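Local coordinates for ARF GTPase-activating protein GIT1 (Rattus norvegicus, PDB 6IUH), which probably serves as a GTPase-activating protein for ARF small GTPases and as a scaffold whose C-terminal helical bundle docks partner proteins, at residues V16-L30 with C45-L59. Residues are numbered along the deposited sequence; the frame is centred on the assembly and turned at random.
Sequences VILKTEQVTKNIQEL and CSEKIHLAVTEMASL
Cys45 meets Leu30 where two antiparallel helices of a four-helix bundle, the focal adhesion targeting-like fold of the GIT1 C-terminal region, pack with axes 8.7 Å apart at 165°. Its CB lies 3.9 Å from Leu30 CD1, while SG reaches the CG of Glu29, whose carboxylate pairs with Arg32. Water 3 links the carbonyls of Cys45 and Asn26. At Lys48, water 2 donates to the carbonyl oxygen and weakly accepts from Asn26 ND2, and the lysine side chain crosses the amide at about a right angle. Ile49 keeps CG1 anti to its carbonyl carbon (chi1 -67°), sending CD1 to within 3.6 Å of Leu30 CD2; Ile49 also touches Leu83 of helix 67-87. The small Ala52 lets Val23 CG2 approach its CB to 3.7 Å, and water 1 joins its carbonyl to that of Lys19. Glu55 is crossed by the Lys19 chain, NZ staying 4.9 Å from OE1. Met56, extended, is a knob among Val16, Lys19, Thr20 and Val23. Leu59 CD1 sits 3.5 Å from Lys19 CG. With an alanine in place of Lys19, Leu59 would probably lose part of its cover and Glu55 the positive charge near it. Leu59 CD1 also rests 3.8 Å from Val16 CA.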
ATOM      1  N   VAL A  16      -4.180  -4.513  14.329  1.00 32.32           N
ATOM      2  CA  VAL A  16      -3.723  -4.707  12.957  1.00 28.71           C
ATOM      3  C   VAL A  16      -4.788  -4.249  11.968  1.00 28.93           C
ATOM      4  O   VAL A  16      -4.479  -3.597  10.971  1.00 28.04           O
ATOM      5  CB  VAL A  16      -3.354  -6.178  12.681  1.00 32.93           C
ATOM      6  CG1 VAL A  16      -2.957  -6.368  11.225  1.00 32.76           C
ATOM      7  CG2 VAL A  16      -2.226  -6.607  13.590  1.00 39.09           C
ATOM      8  N   ILE A  17      -6.044  -4.578  12.257  1.00 28.25           N
ATOM      9  CA  ILE A  17      -7.157  -4.151  11.414  1.00 30.46           C
ATOM     10  C   ILE A  17      -7.249  -2.626  11.344  1.00 34.09           C
ATOM     11  O   ILE A  17      -7.431  -2.059  10.264  1.00 30.26           O
ATOM     12  CB  ILE A  17      -8.495  -4.727  11.918  1.00 38.48           C
ATOM     13  CG1 ILE A  17      -8.560  -6.230  11.640  1.00 34.59           C
ATOM     14  CG2 ILE A  17      -9.673  -4.024  11.256  1.00 41.15           C
ATOM     15  CD1 ILE A  17      -9.779  -6.904  12.217  1.00 38.55           C
ATOM     16  N   LEU A  18      -7.108  -1.968  12.492  1.00 35.01           N
ATOM     17  CA  LEU A  18      -7.174  -0.508  12.551  1.00 35.20           C
ATOM     18  C   LEU A  18      -6.112   0.150  11.675  1.00 31.81           C
ATOM     19  O   LEU A  18      -6.414   1.059  10.900  1.00 32.55           O
ATOM     20  CB  LEU A  18      -7.030  -0.019  13.996  1.00 41.02           C
ATOM     21  CG  LEU A  18      -8.228  -0.250  14.920  1.00 46.37           C
ATOM     22  CD1 LEU A  18      -7.946   0.285  16.317  1.00 50.83           C
ATOM     23  CD2 LEU A  18      -9.484   0.389  14.344  1.00 48.95           C
ATOM     24  N   LYS A  19      -4.871  -0.311  11.790  1.00 27.31           N
ATOM     25  CA  LYS A  19      -3.784   0.272  11.014  1.00 28.72           C
ATOM     26  C   LYS A  19      -3.891  -0.109   9.540  1.00 29.39           C
ATOM     27  O   LYS A  19      -3.519   0.671   8.664  1.00 32.28           O
ATOM     28  CB  LYS A  19      -2.428  -0.151  11.583  1.00 31.67           C
ATOM     29  CG  LYS A  19      -2.146   0.410  12.972  1.00 33.72           C
ATOM     30  CD  LYS A  19      -2.185   1.929  12.979  1.00 43.42           C
ATOM     31  CE  LYS A  19      -1.982   2.484  14.381  1.00 56.58           C
ATOM     32  NZ  LYS A  19      -3.082   2.090  15.306  1.00 58.80           N
ATOM     33  N   THR A  20      -4.406  -1.304   9.268  1.00 26.38           N
ATOM     34  CA  THR A  20      -4.616  -1.744   7.894  1.00 25.56           C
ATOM     35  C   THR A  20      -5.663  -0.877   7.203  1.00 29.95           C
ATOM     36  O   THR A  20      -5.495  -0.485   6.049  1.00 24.63           O
ATOM     37  CB  THR A  20      -5.057  -3.222   7.829  1.00 25.96           C
ATOM     38  OG1 THR A  20      -4.008  -4.053   8.337  1.00 27.44           O
ATOM     39  CG2 THR A  20      -5.365  -3.631   6.397  1.00 28.59           C
ATOM     40  N   GLU A  21      -6.740  -0.570   7.917  1.00 27.72           N
ATOM     41  CA  GLU A  21      -7.815   0.234   7.347  1.00 27.85           C
ATOM     42  C   GLU A  21      -7.361   1.666   7.058  1.00 29.63           C
ATOM     43  O   GLU A  21      -7.871   2.306   6.139  1.00 32.94           O
ATOM     44  CB  GLU A  21      -9.033   0.234   8.272  1.00 33.43           C
ATOM     45  CG  GLU A  21      -9.796  -1.086   8.261  1.00 42.53           C
ATOM     46  CD  GLU A  21     -11.064  -1.046   9.090  1.00 47.24           C
ATOM     47  OE1 GLU A  21     -11.280  -0.048   9.809  1.00 55.81           O
ATOM     48  OE2 GLU A  21     -11.849  -2.016   9.020  1.00 50.30           O
ATOM     49  N   GLN A  22      -6.401   2.163   7.832  1.00 29.82           N
ATOM     50  CA  GLN A  22      -5.821   3.473   7.557  1.00 30.07           C
ATOM     51  C   GLN A  22      -4.975   3.414   6.293  1.00 29.32           C
ATOM     52  O   GLN A  22      -4.960   4.352   5.501  1.00 31.59           O
ATOM     53  CB  GLN A  22      -4.980   3.964   8.738  1.00 38.53           C
ATOM     54  CG  GLN A  22      -5.801   4.446   9.921  1.00 46.35           C
ATOM     55  CD  GLN A  22      -6.599   5.696   9.604  1.00 53.80           C
ATOM     56  OE1 GLN A  22      -6.169   6.539   8.816  1.00 56.85           O
ATOM     57  NE2 GLN A  22      -7.773   5.821  10.214  1.00 62.24           N
ATOM     58  N   VAL A  23      -4.272   2.303   6.108  1.00 28.34           N
ATOM     59  CA  VAL A  23      -3.473   2.107   4.907  1.00 24.38           C
ATOM     60  C   VAL A  23      -4.366   1.997   3.671  1.00 27.26           C
ATOM     61  O   VAL A  23      -4.106   2.645   2.659  1.00 26.99           O
ATOM     62  CB  VAL A  23      -2.581   0.850   5.013  1.00 22.11           C
ATOM     63  CG1 VAL A  23      -1.957   0.525   3.669  1.00 21.36           C
ATOM     64  CG2 VAL A  23      -1.499   1.052   6.066  1.00 25.05           C
ATOM     65  N   THR A  24      -5.421   1.192   3.758  1.00 23.12           N
ATOM     66  CA  THR A  24      -6.300   0.979   2.608  1.00 19.98           C
ATOM     67  C   THR A  24      -7.088   2.242   2.263  1.00 22.31           C
ATOM     68  O   THR A  24      -7.292   2.545   1.090  1.00 25.85           O
ATOM     69  CB  THR A  24      -7.286  -0.188   2.843  1.00 22.94           C
ATOM     70  OG1 THR A  24      -8.068   0.065   4.016  1.00 28.28           O
ATOM     71  CG2 THR A  24      -6.526  -1.496   3.009  1.00 25.46           C
ATOM     72  N   LYS A  25      -7.517   2.977   3.284  1.00 24.08           N
ATOM     73  CA  LYS A  25      -8.228   4.237   3.072  1.00 29.26           C
ATOM     74  C   LYS A  25      -7.379   5.225   2.281  1.00 30.87           C
ATOM     75  O   LYS A  25      -7.865   5.875   1.354  1.00 32.05           O
ATOM     76  CB  LYS A  25      -8.637   4.864   4.407  1.00 35.61           C
ATOM     77  CG  LYS A  25      -9.486   6.119   4.253  1.00 43.01           C
ATOM     78  CD  LYS A  25      -9.693   6.833   5.580  1.00 56.04           C
ATOM     79  CE  LYS A  25      -8.395   7.433   6.095  1.00 59.09           C
ATOM     80  NZ  LYS A  25      -8.607   8.237   7.331  1.00 65.85           N
ATOM     81  N   ASN A  26      -6.108   5.333   2.657  1.00 28.80           N
ATOM     82  CA  ASN A  26      -5.188   6.253   2.002  1.00 27.93           C
ATOM     83  C   ASN A  26      -4.798   5.775   0.608  1.00 25.79           C
ATOM     84  O   ASN A  26      -4.609   6.581  -0.303  1.00 26.72           O
ATOM     85  CB  ASN A  26      -3.937   6.457   2.859  1.00 27.27           C
ATOM     86  CG  ASN A  26      -4.216   7.263   4.115  1.00 37.11           C
ATOM     87  OD1 ASN A  26      -5.106   8.114   4.135  1.00 45.02           O
ATOM     88  ND2 ASN A  26      -3.452   7.002   5.168  1.00 35.63           N
ATOM     89  N   ILE A  27      -4.679   4.462   0.444  1.00 26.47           N
ATOM     90  CA  ILE A  27      -4.446   3.886  -0.875  1.00 26.88           C
ATOM     91  C   ILE A  27      -5.664   4.107  -1.768  1.00 24.86           C
ATOM     92  O   ILE A  27      -5.530   4.413  -2.954  1.00 27.35           O
ATOM     93  CB  ILE A  27      -4.125   2.383  -0.789  1.00 25.11           C
ATOM     94  CG1 ILE A  27      -2.738   2.180  -0.179  1.00 22.55           C
ATOM     95  CG2 ILE A  27      -4.195   1.736  -2.168  1.00 24.42           C
ATOM     96  CD1 ILE A  27      -2.350   0.724  -0.004  1.00 24.78           C
ATOM     97  N   GLN A  28      -6.854   3.967  -1.190  1.00 25.99           N
ATOM     98  CA  GLN A  28      -8.090   4.207  -1.931  1.00 26.91           C
ATOM     99  C   GLN A  28      -8.151   5.639  -2.458  1.00 29.87           C
ATOM    100  O   GLN A  28      -8.603   5.881  -3.577  1.00 25.50           O
ATOM    101  CB  GLN A  28      -9.311   3.924  -1.054  1.00 33.33           C
ATOM    102  CG  GLN A  28     -10.613   3.833  -1.831  1.00 39.15           C
ATOM    103  CD  GLN A  28     -10.679   2.598  -2.713  1.00 41.27           C
ATOM    104  OE1 GLN A  28     -10.760   1.472  -2.220  1.00 49.25           O
ATOM    105  NE2 GLN A  28     -10.639   2.803  -4.024  1.00 36.07           N
ATOM    106  N   GLU A  29      -7.689   6.585  -1.648  1.00 30.07           N
ATOM    107  CA  GLU A  29      -7.693   7.991  -2.038  1.00 31.76           C
ATOM    108  C   GLU A  29      -6.675   8.247  -3.145  1.00 24.88           C
ATOM    109  O   GLU A  29      -6.910   9.060  -4.042  1.00 29.15           O
ATOM    110  CB  GLU A  29      -7.407   8.884  -0.829  1.00 39.98           C
ATOM    111  CG  GLU A  29      -7.433  10.374  -1.131  1.00 47.63           C
ATOM    112  CD  GLU A  29      -8.799  10.862  -1.578  1.00 58.31           C
ATOM    113  OE1 GLU A  29      -9.814  10.252  -1.181  1.00 58.65           O
ATOM    114  OE2 GLU A  29      -8.856  11.858  -2.330  1.00 58.48           O
ATOM    115  N   LEU A  30      -5.547   7.548  -3.079  1.00 26.25           N
ATOM    116  CA  LEU A  30      -4.526   7.637  -4.120  1.00 26.91           C
ATOM    117  C   LEU A  30      -5.057   7.127  -5.453  1.00 24.01           C
ATOM    118  O   LEU A  30      -4.831   7.739  -6.496  1.00 27.73           O
ATOM    119  CB  LEU A  30      -3.278   6.849  -3.721  1.00 29.37           C
ATOM    120  CG  LEU A  30      -2.197   6.726  -4.795  1.00 28.62           C
ATOM    121  CD1 LEU A  30      -1.653   8.098  -5.167  1.00 29.66           C
ATOM    122  CD2 LEU A  30      -1.075   5.812  -4.326  1.00 31.92           C
ATOM    123  N   CYS A  45      -0.705  12.299  -1.007  1.00 31.67           N
ATOM    124  CA  CYS A  45      -1.298  10.976  -0.829  1.00 33.61           C
ATOM    125  C   CYS A  45      -0.241   9.961  -0.408  1.00 32.86           C
ATOM    126  O   CYS A  45      -0.460   9.177   0.513  1.00 34.26           O
ATOM    127  CB  CYS A  45      -1.993  10.504  -2.108  1.00 30.70           C
ATOM    128  SG  CYS A  45      -3.637  11.213  -2.373  1.00 40.57           S
ATOM    129  N   SER A  46       0.906   9.985  -1.081  1.00 28.27           N
ATOM    130  CA  SER A  46       1.986   9.054  -0.775  1.00 39.33           C
ATOM    131  C   SER A  46       2.542   9.277   0.630  1.00 37.56           C
ATOM    132  O   SER A  46       2.989   8.336   1.282  1.00 32.12           O
ATOM    133  CB  SER A  46       3.110   9.176  -1.805  1.00 47.29           C
ATOM    134  OG  SER A  46       3.735  10.444  -1.738  1.00 64.71           O
ATOM    135  N   GLU A  47       2.511  10.523   1.092  1.00 34.48           N
ATOM    136  CA  GLU A  47       2.994  10.839   2.429  1.00 36.21           C
ATOM    137  C   GLU A  47       2.045  10.310   3.495  1.00 37.44           C
ATOM    138  O   GLU A  47       2.484   9.832   4.542  1.00 37.72           O
ATOM    139  CB  GLU A  47       3.187  12.348   2.590  1.00 50.08           C
ATOM    140  CG  GLU A  47       4.390  12.885   1.839  1.00 64.16           C
ATOM    141  CD  GLU A  47       5.683  12.222   2.273  1.00 72.91           C
ATOM    142  OE1 GLU A  47       5.845  11.973   3.486  1.00 73.63           O
ATOM    143  OE2 GLU A  47       6.533  11.944   1.401  1.00 93.47           O
ATOM    144  N   LYS A  48       0.746  10.395   3.225  1.00 31.55           N
ATOM    145  CA  LYS A  48      -0.254   9.864   4.143  1.00 35.27           C
ATOM    146  C   LYS A  48      -0.188   8.340   4.163  1.00 36.76           C
ATOM    147  O   LYS A  48      -0.379   7.709   5.203  1.00 31.72           O
ATOM    148  CB  LYS A  48      -1.652  10.343   3.750  1.00 38.64           C
ATOM    149  CG  LYS A  48      -1.832  11.850   3.862  1.00 44.12           C
ATOM    150  CD  LYS A  48      -3.149  12.314   3.262  1.00 53.13           C
ATOM    151  CE  LYS A  48      -4.338  11.794   4.051  1.00 61.59           C
ATOM    152  NZ  LYS A  48      -5.627  12.306   3.507  1.00 66.71           N
ATOM    153  N   ILE A  49       0.093   7.754   3.004  1.00 27.61           N
ATOM    154  CA  ILE A  49       0.278   6.310   2.906  1.00 28.89           C
ATOM    155  C   ILE A  49       1.543   5.878   3.645  1.00 32.05           C
ATOM    156  O   ILE A  49       1.514   4.940   4.444  1.00 27.10           O
ATOM    157  CB  ILE A  49       0.354   5.850   1.439  1.00 27.68           C
ATOM    158  CG1 ILE A  49      -0.996   6.051   0.753  1.00 28.61           C
ATOM    159  CG2 ILE A  49       0.779   4.390   1.347  1.00 26.63           C
ATOM    160  CD1 ILE A  49      -0.982   5.733  -0.718  1.00 28.39           C
ATOM    161  N   HIS A  50       2.647   6.572   3.383  1.00 31.92           N
ATOM    162  CA  HIS A  50       3.922   6.250   4.018  1.00 32.99           C
ATOM    163  C   HIS A  50       3.813   6.318   5.539  1.00 35.41           C
ATOM    164  O   HIS A  50       4.398   5.502   6.251  1.00 36.03           O
ATOM    165  CB  HIS A  50       5.026   7.191   3.529  1.00 35.34           C
ATOM    166  CG  HIS A  50       6.401   6.771   3.946  1.00 44.68           C
ATOM    167  ND1 HIS A  50       6.985   7.194   5.121  1.00 53.89           N
ATOM    168  CD2 HIS A  50       7.307   5.962   3.345  1.00 48.50           C
ATOM    169  CE1 HIS A  50       8.193   6.666   5.224  1.00 58.95           C
ATOM    170  NE2 HIS A  50       8.411   5.914   4.160  1.00 54.76           N
ATOM    171  N   LEU A  51       3.057   7.298   6.028  1.00 38.30           N
ATOM    172  CA  LEU A  51       2.816   7.442   7.459  1.00 39.28           C
ATOM    173  C   LEU A  51       1.993   6.276   7.993  1.00 37.93           C
ATOM    174  O   LEU A  51       2.294   5.723   9.052  1.00 33.72           O
ATOM    175  CB  LEU A  51       2.103   8.762   7.753  1.00 45.17           C
ATOM    176  CG  LEU A  51       1.639   8.973   9.197  1.00 50.77           C
ATOM    177  CD1 LEU A  51       2.828   8.978  10.148  1.00 50.41           C
ATOM    178  CD2 LEU A  51       0.839  10.261   9.325  1.00 54.59           C
ATOM    179  N   ALA A  52       0.951   5.910   7.254  1.00 32.48           N
ATOM    180  CA  ALA A  52       0.086   4.807   7.648  1.00 30.38           C
ATOM    181  C   ALA A  52       0.866   3.498   7.673  1.00 25.57           C
ATOM    182  O   ALA A  52       0.608   2.626   8.504  1.00 25.51           O
ATOM    183  CB  ALA A  52      -1.105   4.699   6.708  1.00 31.03           C
ATOM    184  N   VAL A  53       1.820   3.371   6.755  1.00 27.12           N
ATOM    185  CA  VAL A  53       2.653   2.179   6.666  1.00 26.41           C
ATOM    186  C   VAL A  53       3.605   2.099   7.858  1.00 31.23           C
ATOM    187  O   VAL A  53       3.802   1.027   8.435  1.00 28.27           O
ATOM    188  CB  VAL A  53       3.449   2.153   5.340  1.00 28.29           C
ATOM    189  CG1 VAL A  53       4.626   1.196   5.424  1.00 27.09           C
ATOM    190  CG2 VAL A  53       2.533   1.776   4.181  1.00 25.62           C
ATOM    191  N   THR A  54       4.175   3.243   8.232  1.00 27.95           N
ATOM    192  CA  THR A  54       5.094   3.316   9.367  1.00 29.29           C
ATOM    193  C   THR A  54       4.405   2.920  10.672  1.00 31.16           C
ATOM    194  O   THR A  54       4.977   2.200  11.496  1.00 34.11           O
ATOM    195  CB  THR A  54       5.690   4.735   9.513  1.00 37.78           C
ATOM    196  OG1 THR A  54       6.413   5.072   8.323  1.00 39.23           O
ATOM    197  CG2 THR A  54       6.628   4.808  10.707  1.00 46.94           C
ATOM    198  N   GLU A  55       3.173   3.388  10.849  1.00 30.02           N
ATOM    199  CA  GLU A  55       2.402   3.080  12.049  1.00 33.06           C
ATOM    200  C   GLU A  55       2.005   1.609  12.097  1.00 30.88           C
ATOM    201  O   GLU A  55       1.974   1.003  13.164  1.00 29.82           O
ATOM    202  CB  GLU A  55       1.151   3.956  12.129  1.00 35.10           C
ATOM    203  CG  GLU A  55       1.437   5.439  12.319  1.00 42.24           C
ATOM    204  CD  GLU A  55       0.177   6.247  12.575  1.00 54.05           C
ATOM    205  OE1 GLU A  55      -0.909   5.640  12.681  1.00 52.44           O
ATOM    206  OE2 GLU A  55       0.274   7.488  12.673  1.00 57.13           O
ATOM    207  N   MET A  56       1.695   1.037  10.940  1.00 29.05           N
ATOM    208  CA  MET A  56       1.349  -0.376  10.889  1.00 25.40           C
ATOM    209  C   MET A  56       2.580  -1.227  11.181  1.00 27.69           C
ATOM    210  O   MET A  56       2.512  -2.194  11.939  1.00 28.90           O
ATOM    211  CB  MET A  56       0.756  -0.747   9.531  1.00 26.09           C
ATOM    212  CG  MET A  56       0.301  -2.194   9.449  1.00 28.68           C
ATOM    213  SD  MET A  56      -0.464  -2.584   7.871  1.00 30.58           S
ATOM    214  CE  MET A  56      -0.840  -4.324   8.109  1.00 24.29           C
ATOM    215  N   ALA A  57       3.709  -0.853  10.588  1.00 29.67           N
ATOM    216  CA  ALA A  57       4.955  -1.579  10.804  1.00 28.01           C
ATOM    217  C   ALA A  57       5.380  -1.527  12.271  1.00 31.40           C
ATOM    218  O   ALA A  57       5.965  -2.476  12.789  1.00 29.20           O
ATOM    219  CB  ALA A  57       6.055  -1.019   9.911  1.00 28.03           C
ATOM    220  N   SER A  58       5.071  -0.419  12.940  1.00 31.24           N
ATOM    221  CA  SER A  58       5.470  -0.233  14.333  1.00 31.36           C
ATOM    222  C   SER A  58       4.693  -1.136  15.294  1.00 28.82           C
ATOM    223  O   SER A  58       5.060  -1.266  16.460  1.00 32.60           O
ATOM    224  CB  SER A  58       5.298   1.232  14.745  1.00 37.83           C
ATOM    225  OG  SER A  58       3.933   1.607  14.750  1.00 47.55           O
ATOM    226  N   LEU A  59       3.620  -1.754  14.805  1.00 28.05           N
ATOM    227  CA  LEU A  59       2.849  -2.702  15.607  1.00 31.41           C
ATOM    228  C   LEU A  59       3.641  -3.975  15.865  1.00 36.61           C
ATOM    229  O   LEU A  59       3.389  -4.698  16.833  1.00 34.03           O
ATOM    230  CB  LEU A  59       1.533  -3.058  14.916  1.00 26.41           C
ATOM    231  CG  LEU A  59       0.442  -1.996  14.820  1.00 32.82           C
ATOM    232  CD1 LEU A  59      -0.783  -2.599  14.159  1.00 33.48           C
ATOM    233  CD2 LEU A  59       0.103  -1.453  16.198  1.00 37.06           C
TER
HETATM  234  O   HOH W   1      -1.842   2.562   9.729  1.00 31.46           O
HETATM  235  O   HOH W   2      -2.124   8.493   7.327  1.00 36.95           O
HETATM  236  O   HOH W   3      -3.741   9.053   0.370  1.00 41.55           O